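PDB 4F0H: ribulose bisphosphate carboxylase small chain from Galdieria sulphuraria, which forms, as the small subunit, part of the RuBisCO holoenzyme, whose large subunits carry the active sites that fix carbon dioxide onto ribulose 1,5-bisphosphate. Local coordinates for residues T7-P12 against S97-R102; I33-T38 against E49-P54; Y37-H42 against S76-K81. One frame throughout, in Å; residues are numbered along the deposited sequence.

Contact 1: residues T7-P12 against S97-R102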
loop_
_atom_site.group_PDB
_atom_site.type_symbol
_atom_site.label_atom_id
_atom_site.label_comp_id
_atom_site.label_asym_id
_atom_site.label_seq_id
_atom_site.Cartn_x
_atom_site.Cartn_y
_atom_site.Cartn_z
ATOM N N THR B 7 -47.481 -4.275 3.080
ATOM C CA THR B 7 -47.787 -4.024 4.489
ATOM C C THR B 7 -48.739 -5.053 5.129
ATOM O O THR B 7 -48.709 -5.255 6.364
ATOM C CB THR B 7 -48.393 -2.638 4.620
ATOM O OG1 THR B 7 -47.508 -1.718 3.977
ATOM C CG2 THR B 7 -48.521 -2.206 6.042
ATOM N N PHE B 8 -49.601 -5.714 4.349
ATOM C CA PHE B 8 -50.587 -6.591 4.996
ATOM C C PHE B 8 -50.641 -8.016 4.504
ATOM O O PHE B 8 -51.695 -8.744 4.600
ATOM C CB PHE B 8 -51.984 -6.013 4.892
ATOM C CG PHE B 8 -52.103 -4.572 5.349
ATOM C CD1 PHE B 8 -52.310 -3.557 4.422
ATOM C CD2 PHE B 8 -52.047 -4.243 6.665
ATOM C CE1 PHE B 8 -52.439 -2.210 4.874
ATOM C CE2 PHE B 8 -52.176 -2.921 7.084
ATOM C CZ PHE B 8 -52.383 -1.932 6.179
ATOM N N SER B 9 -49.504 -8.449 3.990
ATOM C CA SER B 9 -49.449 -9.728 3.331
ATOM C C SER B 9 -49.565 -10.891 4.253
ATOM O O SER B 9 -49.813 -11.990 3.776
ATOM C CB SER B 9 -48.182 -9.838 2.488
ATOM O OG SER B 9 -48.412 -9.021 1.302
ATOM N N PHE B 10 -49.363 -10.694 5.550
ATOM C CA PHE B 10 -49.640 -11.803 6.515
ATOM C C PHE B 10 -51.107 -11.891 6.899
ATOM O O PHE B 10 -51.531 -12.796 7.633
ATOM C CB PHE B 10 -48.779 -11.693 7.761
ATOM C CG PHE B 10 -47.537 -12.520 7.701
ATOM C CD1 PHE B 10 -47.377 -13.600 8.530
ATOM C CD2 PHE B 10 -46.510 -12.180 6.835
ATOM C CE1 PHE B 10 -46.191 -14.348 8.525
ATOM C CE2 PHE B 10 -45.314 -12.914 6.829
ATOM C CZ PHE B 10 -45.184 -14.014 7.653
ATOM N N LEU B 11 -51.887 -10.926 6.456
ATOM C CA LEU B 11 -53.336 -11.045 6.538
ATOM C C LEU B 11 -53.909 -11.798 5.281
ATOM O O LEU B 11 -53.201 -11.949 4.265
ATOM C CB LEU B 11 -53.925 -9.645 6.717
ATOM C CG LEU B 11 -53.377 -8.923 7.950
ATOM C CD1 LEU B 11 -54.141 -7.619 8.160
ATOM C CD2 LEU B 11 -53.420 -9.758 9.231
ATOM N N PRO B 12 -55.165 -12.297 5.360
ATOM C CA PRO B 12 -55.871 -12.743 4.148
ATOM C C PRO B 12 -55.902 -11.616 3.119
ATOM O O PRO B 12 -55.894 -10.451 3.513
ATOM C CB PRO B 12 -57.300 -13.083 4.663
ATOM C CG PRO B 12 -57.076 -13.260 6.289
ATOM C CD PRO B 12 -56.070 -12.189 6.530
ATOM N N SER B 97 -47.502 0.499 1.212
ATOM C CA SER B 97 -47.470 -0.280 -0.083
ATOM C C SER B 97 -48.023 -1.688 0.181
ATOM O O SER B 97 -47.442 -2.438 0.955
ATOM C CB SER B 97 -46.049 -0.335 -0.601
ATOM O OG SER B 97 -45.872 -1.232 -1.675
ATOM N N PHE B 98 -49.185 -2.031 -0.399
ATOM C CA PHE B 98 -49.746 -3.339 -0.120
ATOM C C PHE B 98 -50.315 -3.975 -1.395
ATOM O O PHE B 98 -50.748 -3.307 -2.398
ATOM C CB PHE B 98 -50.815 -3.226 0.983
ATOM C CG PHE B 98 -51.904 -2.287 0.637
ATOM C CD1 PHE B 98 -51.803 -0.946 0.952
ATOM C CD2 PHE B 98 -53.048 -2.740 -0.027
ATOM C CE1 PHE B 98 -52.816 -0.070 0.629
ATOM C CE2 PHE B 98 -54.059 -1.863 -0.361
ATOM C CZ PHE B 98 -53.927 -0.508 -0.039
ATOM N N ILE B 99 -50.318 -5.287 -1.351
ATOM C CA ILE B 99 -50.735 -6.085 -2.441
ATOM C C ILE B 99 -52.270 -6.145 -2.507
ATOM O O ILE B 99 -52.953 -6.382 -1.494
ATOM C CB ILE B 99 -50.209 -7.540 -2.324
ATOM C CG1 ILE B 99 -48.694 -7.576 -2.162
ATOM C CG2 ILE B 99 -50.627 -8.381 -3.533
ATOM C CD1 ILE B 99 -47.982 -7.222 -3.321
ATOM N N VAL B 100 -52.783 -5.932 -3.727
ATOM C CA VAL B 100 -54.248 -6.007 -4.043
ATOM C C VAL B 100 -54.557 -7.021 -5.130
ATOM O O VAL B 100 -55.724 -7.225 -5.517
ATOM C CB VAL B 100 -54.820 -4.654 -4.495
ATOM C CG1 VAL B 100 -54.678 -3.645 -3.438
ATOM C CG2 VAL B 100 -54.142 -4.200 -5.822
ATOM N N ASN B 101 -53.519 -7.619 -5.686
ATOM C CA ASN B 101 -53.741 -8.791 -6.540
ATOM C C ASN B 101 -52.552 -9.694 -6.580
ATOM O O ASN B 101 -51.440 -9.202 -6.775
ATOM C CB ASN B 101 -54.032 -8.313 -7.945
ATOM C CG ASN B 101 -54.552 -9.413 -8.837
ATOM O OD1 ASN B 101 -53.850 -9.882 -9.728
ATOM N ND2 ASN B 101 -55.776 -9.838 -8.604
ATOM N N ARG B 102 -52.780 -11.012 -6.468
ATOM C CA ARG B 102 -51.720 -12.022 -6.639
ATOM C C ARG B 102 -52.063 -12.961 -7.772
ATOM O O ARG B 102 -53.213 -13.250 -7.990
ATOM C CB ARG B 102 -51.596 -12.890 -5.384
ATOM C CG ARG B 102 -51.268 -12.083 -4.172
ATOM C CD ARG B 102 -51.427 -12.926 -2.860
ATOM N NE ARG B 102 -51.071 -12.021 -1.763
ATOM C CZ ARG B 102 -49.849 -11.798 -1.338
ATOM N NH1 ARG B 102 -48.823 -12.484 -1.827
ATOM N NH2 ARG B 102 -49.684 -10.915 -0.378
HETATM O O HOH W 1 -49.765 -6.455 1.385
#
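T7 is joined to S97 by one direct backbone bond, T7 N to S97 O at 2.8 Å, and from there the looped segment T7-P12 turns away from the strand end in a type I turn running from F8 to L11, with L11 N bonded back to F8 O. One residue further on, a water replaces the direct link. It accepts from F8 N and from I99 N, the latter at 3.0 Å, and donates to S9 OG, so the backbones stay bridged where they have begun to part. F8 and F98 meet on the apolar side: F8 CD1 lies 3.8 Å from F98 CB, and the two rings cross obliquely, planes 58° apart. T7 CG2 covers one face of the F8 ring. The contact lays the N-terminal loop along strand 93-101, within this chain an outermost strand of the four-stranded antiparallel sheet, while helix 16-28 touches both phenylalanines through Q22. At the polar end, R102 reaches back along an extended chain from CG to NE. Its NH2 makes a weak bond to S9 OG, 2.8 Å long but bent to 121° at the hydrogen, with the hydroxyl at the edge of the guanidinium and near its plane. I99 CG2 packs over one face of that group. S9 OG is also bonded to Q5 O, and R102 NH1 to I3 O, which draws the residues before T7 into the same network.

Contact 2: residues I33-T38 against E49-P54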
loop_
_atom_site.group_PDB
_atom_site.type_symbol
_atom_site.label_atom_id
_atom_site.label_comp_id
_atom_site.label_asym_id
_atom_site.label_seq_id
_atom_site.Cartn_x
_atom_site.Cartn_y
_atom_site.Cartn_z
ATOM N N ILE B 33 -51.378 8.629 -4.873
ATOM C CA ILE B 33 -51.666 7.200 -4.851
ATOM C C ILE B 33 -51.311 6.566 -6.182
ATOM O O ILE B 33 -51.821 7.018 -7.215
ATOM C CB ILE B 33 -53.162 6.969 -4.493
ATOM C CG1 ILE B 33 -53.448 7.519 -3.110
ATOM C CG2 ILE B 33 -53.604 5.500 -4.735
ATOM C CD1 ILE B 33 -54.863 7.758 -2.846
ATOM N N GLY B 34 -50.421 5.552 -6.154
ATOM C CA GLY B 34 -49.963 4.885 -7.349
ATOM C C GLY B 34 -50.363 3.410 -7.382
ATOM O O GLY B 34 -50.388 2.732 -6.335
ATOM N N ILE B 35 -50.688 2.916 -8.564
ATOM C CA ILE B 35 -51.043 1.524 -8.739
ATOM C C ILE B 35 -49.920 0.943 -9.635
ATOM O O ILE B 35 -49.639 1.479 -10.727
ATOM C CB ILE B 35 -52.386 1.396 -9.474
ATOM C CG1 ILE B 35 -53.542 1.755 -8.571
ATOM C CG2 ILE B 35 -52.628 -0.087 -9.963
ATOM C CD1 ILE B 35 -54.810 2.095 -9.372
ATOM N N GLU B 36 -49.264 -0.139 -9.198
ATOM C CA GLU B 36 -48.090 -0.655 -9.934
ATOM C C GLU B 36 -48.209 -2.188 -10.004
ATOM O O GLU B 36 -48.770 -2.831 -9.077
ATOM C CB GLU B 36 -46.826 -0.293 -9.210
ATOM C CG GLU B 36 -46.750 1.213 -8.840
ATOM C CD GLU B 36 -45.362 1.651 -8.253
ATOM O OE1 GLU B 36 -45.095 2.859 -8.166
ATOM O OE2 GLU B 36 -44.523 0.825 -7.905
ATOM N N TYR B 37 -47.671 -2.766 -11.053
ATOM C CA TYR B 37 -47.859 -4.184 -11.258
ATOM C C TYR B 37 -46.590 -4.880 -11.752
ATOM O O TYR B 37 -45.750 -4.283 -12.364
ATOM C CB TYR B 37 -49.037 -4.441 -12.212
ATOM C CG TYR B 37 -48.829 -3.924 -13.607
ATOM C CD1 TYR B 37 -49.153 -2.661 -13.943
ATOM C CD2 TYR B 37 -48.325 -4.768 -14.593
ATOM C CE1 TYR B 37 -48.892 -2.170 -15.193
ATOM C CE2 TYR B 37 -48.126 -4.343 -15.856
ATOM C CZ TYR B 37 -48.454 -3.031 -16.156
ATOM O OH TYR B 37 -48.281 -2.586 -17.416
ATOM N N THR B 38 -46.432 -6.161 -11.473
ATOM C CA THR B 38 -45.203 -6.778 -11.956
ATOM C C THR B 38 -45.387 -8.263 -12.024
ATOM O O THR B 38 -46.200 -8.811 -11.278
ATOM C CB THR B 38 -44.010 -6.502 -11.023
ATOM O OG1 THR B 38 -42.830 -6.823 -11.763
ATOM C CG2 THR B 38 -44.028 -7.436 -9.809
ATOM N N GLU B 49 -44.044 -2.069 -12.886
ATOM C CA GLU B 49 -44.633 -1.277 -13.961
ATOM C C GLU B 49 -45.729 -0.367 -13.402
ATOM O O GLU B 49 -46.439 -0.734 -12.463
ATOM C CB GLU B 49 -45.243 -2.193 -15.030
ATOM C CG GLU B 49 -44.225 -3.112 -15.701
ATOM C CD GLU B 49 -42.969 -2.360 -16.218
ATOM O OE1 GLU B 49 -43.071 -1.385 -16.982
ATOM O OE2 GLU B 49 -41.865 -2.794 -15.896
ATOM N N MET B 50 -45.880 0.798 -13.995
ATOM C CA MET B 50 -46.846 1.801 -13.540
ATOM C C MET B 50 -48.163 1.590 -14.272
ATOM O O MET B 50 -48.154 1.457 -15.493
ATOM C CB MET B 50 -46.339 3.167 -13.960
ATOM C CG MET B 50 -45.194 3.698 -13.167
ATOM S SD MET B 50 -44.897 5.492 -13.424
ATOM C CE MET B 50 -45.914 6.202 -12.149
ATOM N N TRP B 51 -49.294 1.554 -13.565
ATOM C CA TRP B 51 -50.601 1.536 -14.224
ATOM C C TRP B 51 -51.076 2.991 -14.308
ATOM O O TRP B 51 -51.584 3.557 -13.337
ATOM C CB TRP B 51 -51.588 0.653 -13.500
ATOM C CG TRP B 51 -52.974 0.656 -14.047
ATOM C CD1 TRP B 51 -54.043 1.413 -13.606
ATOM C CD2 TRP B 51 -53.451 -0.101 -15.168
ATOM N NE1 TRP B 51 -55.160 1.153 -14.396
ATOM C CE2 TRP B 51 -54.813 0.228 -15.356
ATOM C CE3 TRP B 51 -52.862 -1.036 -16.020
ATOM C CZ2 TRP B 51 -55.591 -0.351 -16.385
ATOM C CZ3 TRP B 51 -53.620 -1.592 -17.040
ATOM C CH2 TRP B 51 -54.979 -1.278 -17.190
ATOM N N GLY B 52 -50.858 3.631 -15.463
ATOM C CA GLY B 52 -51.063 5.111 -15.512
ATOM C C GLY B 52 -50.227 5.909 -14.495
ATOM O O GLY B 52 -49.224 5.408 -13.957
ATOM N N LEU B 53 -50.616 7.152 -14.235
ATOM C CA LEU B 53 -49.834 8.072 -13.403
ATOM C C LEU B 53 -50.397 8.015 -11.982
ATOM O O LEU B 53 -51.551 7.654 -11.807
ATOM C CB LEU B 53 -49.952 9.500 -13.995
ATOM C CG LEU B 53 -49.247 9.666 -15.365
ATOM C CD1 LEU B 53 -49.706 10.843 -16.169
ATOM C CD2 LEU B 53 -47.729 9.797 -15.115
ATOM N N PRO B 54 -49.590 8.355 -10.946
ATOM C CA PRO B 54 -50.216 8.417 -9.606
ATOM C C PRO B 54 -51.439 9.393 -9.578
ATOM O O PRO B 54 -51.549 10.225 -10.440
ATOM C CB PRO B 54 -49.065 8.939 -8.722
ATOM C CG PRO B 54 -47.824 8.654 -9.544
ATOM C CD PRO B 54 -48.226 8.913 -10.927
HETATM O O HOH W 2 -48.611 4.350 -11.165
HETATM O O HOH W 3 -51.416 4.754 -10.664
HETATM O O HOH W 4 -41.517 -4.684 -13.770
#
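Y37 and E49 form an antiparallel hydrogen-bonded pair, and this end of the contact is the tightly packed one. Y37 N donates to E49 O at 2.8 Å, and E49 N returns a bond of the same length to Y37 O. The Y37 ring folds back over its partner because CG sits between the backbone N and the carbonyl carbon (chi1 64°). E49 CB thereby comes over one ring face, 3.6 Å from the centroid, in a CH-pi contact. The E49 chain then bends at chi2 (-50°) and carries its carboxylate off the ring; OE2 takes a hydrogen bond from water 4, and another joins it to an aromatic side chain in a chain of another protein. Next along, W51 N donates to I35 O in a nearly straight bond (165°). I35 and W51 lie side by side, CG2 of I35 3.8 Å from CB of W51, while W51 NE1 reaches E67 on helix 61-74. Beyond W51 the backbones separate and the contact becomes looser and watery. Water 3 accepts from I35 N and lies 2.9 Å from W51 O, and water 2 sits between I35 O and G52 O; G52 itself is exposed, with positive phi. The two segments close up again at P54, whose CA makes a CA-H...O contact of 3.2 Å with I33 O. The whole is a beta hairpin of strands 32-38 and 49-50, the latter an outermost strand of the small subunit's antiparallel sheet within this chain.

Contact 3: residues Y37-H42 against S76-K81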
loop_
_atom_site.group_PDB
_atom_site.type_symbol
_atom_site.label_atom_id
_atom_site.label_comp_id
_atom_site.label_asym_id
_atom_site.label_seq_id
_atom_site.Cartn_x
_atom_site.Cartn_y
_atom_site.Cartn_z
ATOM N N TYR B 37 -47.671 -2.766 -11.053
ATOM C CA TYR B 37 -47.859 -4.184 -11.258
ATOM C C TYR B 37 -46.590 -4.880 -11.752
ATOM O O TYR B 37 -45.750 -4.283 -12.364
ATOM C CB TYR B 37 -49.037 -4.441 -12.212
ATOM C CG TYR B 37 -48.829 -3.924 -13.607
ATOM C CD1 TYR B 37 -49.153 -2.661 -13.943
ATOM C CD2 TYR B 37 -48.325 -4.768 -14.593
ATOM C CE1 TYR B 37 -48.892 -2.170 -15.193
ATOM C CE2 TYR B 37 -48.126 -4.343 -15.856
ATOM C CZ TYR B 37 -48.454 -3.031 -16.156
ATOM O OH TYR B 37 -48.281 -2.586 -17.416
ATOM N N THR B 38 -46.432 -6.161 -11.473
ATOM C CA THR B 38 -45.203 -6.778 -11.956
ATOM C C THR B 38 -45.387 -8.263 -12.024
ATOM O O THR B 38 -46.200 -8.811 -11.278
ATOM C CB THR B 38 -44.010 -6.502 -11.023
ATOM O OG1 THR B 38 -42.830 -6.823 -11.763
ATOM C CG2 THR B 38 -44.028 -7.436 -9.809
ATOM N N ASN B 39 -44.618 -8.939 -12.875
ATOM C CA ASN B 39 -44.549 -10.403 -12.823
ATOM C C ASN B 39 -43.062 -10.883 -12.681
ATOM O O ASN B 39 -42.756 -12.007 -12.965
ATOM C CB ASN B 39 -45.298 -11.123 -14.013
ATOM C CG ASN B 39 -44.710 -10.808 -15.408
ATOM O OD1 ASN B 39 -43.626 -10.286 -15.541
ATOM N ND2 ASN B 39 -45.520 -11.056 -16.476
ATOM N N ASP B 40 -42.150 -10.009 -12.240
ATOM C CA ASP B 40 -40.869 -10.497 -11.683
ATOM C C ASP B 40 -40.930 -10.152 -10.188
ATOM O O ASP B 40 -40.717 -8.996 -9.800
ATOM C CB ASP B 40 -39.698 -9.833 -12.376
ATOM C CG ASP B 40 -38.379 -10.077 -11.665
ATOM O OD1 ASP B 40 -38.332 -10.886 -10.732
ATOM O OD2 ASP B 40 -37.371 -9.484 -12.059
ATOM N N ILE B 41 -41.356 -11.106 -9.368
ATOM C CA ILE B 41 -41.584 -10.793 -7.917
ATOM C C ILE B 41 -40.257 -10.726 -7.029
ATOM O O ILE B 41 -40.281 -10.774 -5.785
ATOM C CB ILE B 41 -42.739 -11.662 -7.350
ATOM C CG1 ILE B 41 -43.262 -11.062 -6.031
ATOM C CG2 ILE B 41 -42.303 -13.120 -7.216
ATOM C CD1 ILE B 41 -44.019 -9.798 -6.146
ATOM N N HIS B 42 -39.093 -10.637 -7.680
ATOM C CA HIS B 42 -37.832 -10.519 -6.925
ATOM C C HIS B 42 -37.956 -9.329 -5.954
ATOM O O HIS B 42 -38.449 -8.234 -6.322
ATOM C CB HIS B 42 -36.680 -10.267 -7.897
ATOM C CG HIS B 42 -35.318 -10.468 -7.296
ATOM N ND1 HIS B 42 -34.727 -9.547 -6.433
ATOM C CD2 HIS B 42 -34.441 -11.497 -7.414
ATOM C CE1 HIS B 42 -33.529 -10.002 -6.068
ATOM N NE2 HIS B 42 -33.330 -11.177 -6.661
ATOM N N SER B 76 -54.603 -9.704 -14.699
ATOM C CA SER B 76 -55.133 -10.478 -13.597
ATOM C C SER B 76 -54.096 -11.422 -13.064
ATOM O O SER B 76 -54.209 -11.849 -11.899
ATOM C CB SER B 76 -56.369 -11.316 -13.991
ATOM O OG SER B 76 -55.942 -12.268 -15.006
ATOM N N ASN B 77 -53.168 -11.829 -13.915
ATOM C CA ASN B 77 -52.106 -12.764 -13.475
ATOM C C ASN B 77 -50.704 -12.125 -13.229
ATOM O O ASN B 77 -49.635 -12.711 -13.506
ATOM C CB ASN B 77 -52.019 -13.923 -14.449
ATOM C CG ASN B 77 -51.565 -13.494 -15.774
ATOM O OD1 ASN B 77 -51.753 -12.326 -16.176
ATOM N ND2 ASN B 77 -50.931 -14.412 -16.489
ATOM N N PHE B 78 -50.755 -10.917 -12.706
ATOM C CA PHE B 78 -49.611 -10.154 -12.250
ATOM C C PHE B 78 -49.881 -9.874 -10.797
ATOM O O PHE B 78 -51.058 -9.819 -10.393
ATOM C CB PHE B 78 -49.626 -8.810 -12.968
ATOM C CG PHE B 78 -49.108 -8.871 -14.394
ATOM C CD1 PHE B 78 -49.947 -9.328 -15.432
ATOM C CD2 PHE B 78 -47.791 -8.449 -14.698
ATOM C CE1 PHE B 78 -49.498 -9.402 -16.782
ATOM C CE2 PHE B 78 -47.313 -8.509 -16.057
ATOM C CZ PHE B 78 -48.192 -8.999 -17.098
ATOM N N TYR B 79 -48.830 -9.647 -10.006
ATOM C CA TYR B 79 -48.966 -8.948 -8.692
ATOM C C TYR B 79 -49.251 -7.518 -8.990
ATOM O O TYR B 79 -48.671 -6.964 -9.975
ATOM C CB TYR B 79 -47.627 -8.972 -7.926
ATOM C CG TYR B 79 -47.348 -10.329 -7.369
ATOM C CD1 TYR B 79 -47.784 -10.696 -6.119
ATOM C CD2 TYR B 79 -46.686 -11.274 -8.138
ATOM C CE1 TYR B 79 -47.592 -11.991 -5.689
ATOM C CE2 TYR B 79 -46.466 -12.554 -7.683
ATOM C CZ TYR B 79 -46.949 -12.912 -6.456
ATOM O OH TYR B 79 -46.668 -14.218 -5.979
ATOM N N ILE B 80 -50.082 -6.903 -8.147
ATOM C CA ILE B 80 -50.496 -5.476 -8.277
ATOM C C ILE B 80 -50.509 -4.954 -6.876
ATOM O O ILE B 80 -51.083 -5.604 -5.937
ATOM C CB ILE B 80 -51.955 -5.355 -8.894
ATOM C CG1 ILE B 80 -52.072 -6.178 -10.213
ATOM C CG2 ILE B 80 -52.408 -3.902 -9.013
ATOM C CD1 ILE B 80 -53.500 -6.125 -10.891
ATOM N N LYS B 81 -49.919 -3.766 -6.706
ATOM C CA LYS B 81 -49.886 -3.125 -5.431
ATOM C C LYS B 81 -50.321 -1.690 -5.472
ATOM O O LYS B 81 -50.265 -1.020 -6.515
ATOM C CB LYS B 81 -48.490 -3.183 -4.800
ATOM C CG LYS B 81 -47.382 -2.590 -5.695
ATOM C CD LYS B 81 -46.039 -2.660 -4.992
ATOM C CE LYS B 81 -44.993 -1.715 -5.592
ATOM N NZ LYS B 81 -43.656 -2.263 -5.227
HETATM O O HOH W 5 -47.820 -12.807 -15.835
#
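Y37 and I80 face each other as an antiparallel non-hydrogen-bonded pair, followed by the hydrogen-bonded pair of T38 and Y79. T38 N gives Y79 O a bond of 2.8 Å; the return bond from Y79 N to T38 O is weak, bent to 131°. Beyond this pair the strands end, and F78 fills the angle between Y37 and N39. The edge of the Y37 ring points at the F78 face in a T-shaped pair, centroids 5.5 Å apart. N39 CG sits between the backbone N and the carbonyl carbon (chi1 63°), which brings the amide obliquely to the CE2 side of the F78 ring, ND2 3.1 Å from CE2. Water 5 accepts from N39 ND2 and donates to N77 O, while lying over the centre of one F78 face. On the side of T38 and Y79, I41 CD1 sits over the Y79 ring, 3.7 Å from its centroid, in a CH-pi contact. After strand 32-38 come an ST turn, T38 OG1 accepting from D40 N, and an Asx turn, D40 OD1 accepting from H42 N. D40 OD2 also forms a salt bridge with R113 of a second small subunit. The contact pairs the two inner strands, 32-38 and 79-86, of the small-subunit sheet.

How the contacts relate
From the N terminus, the chain first lays down T7-P12, which waits 85 residues for S97-R102; contact 1 thus closes a long loop that encloses the other two. After helix 16-28, strand 32-38 begins both of these. Contact 2 closes quickly, within a short hairpin to E49-P54, and contact 3 closes later, once helix 61-74 has been passed, at S76-K81. They share Y37 and T38, and E36 O bonded to K81 N continues the pairing between them. Contact 3 touches contact 1 through I80, whose backbone meets V100 and N101 at a classic beta bulge. Contacts 1 and 2 do not touch; they reach strands at opposite ends of the sheet as counted in this chain.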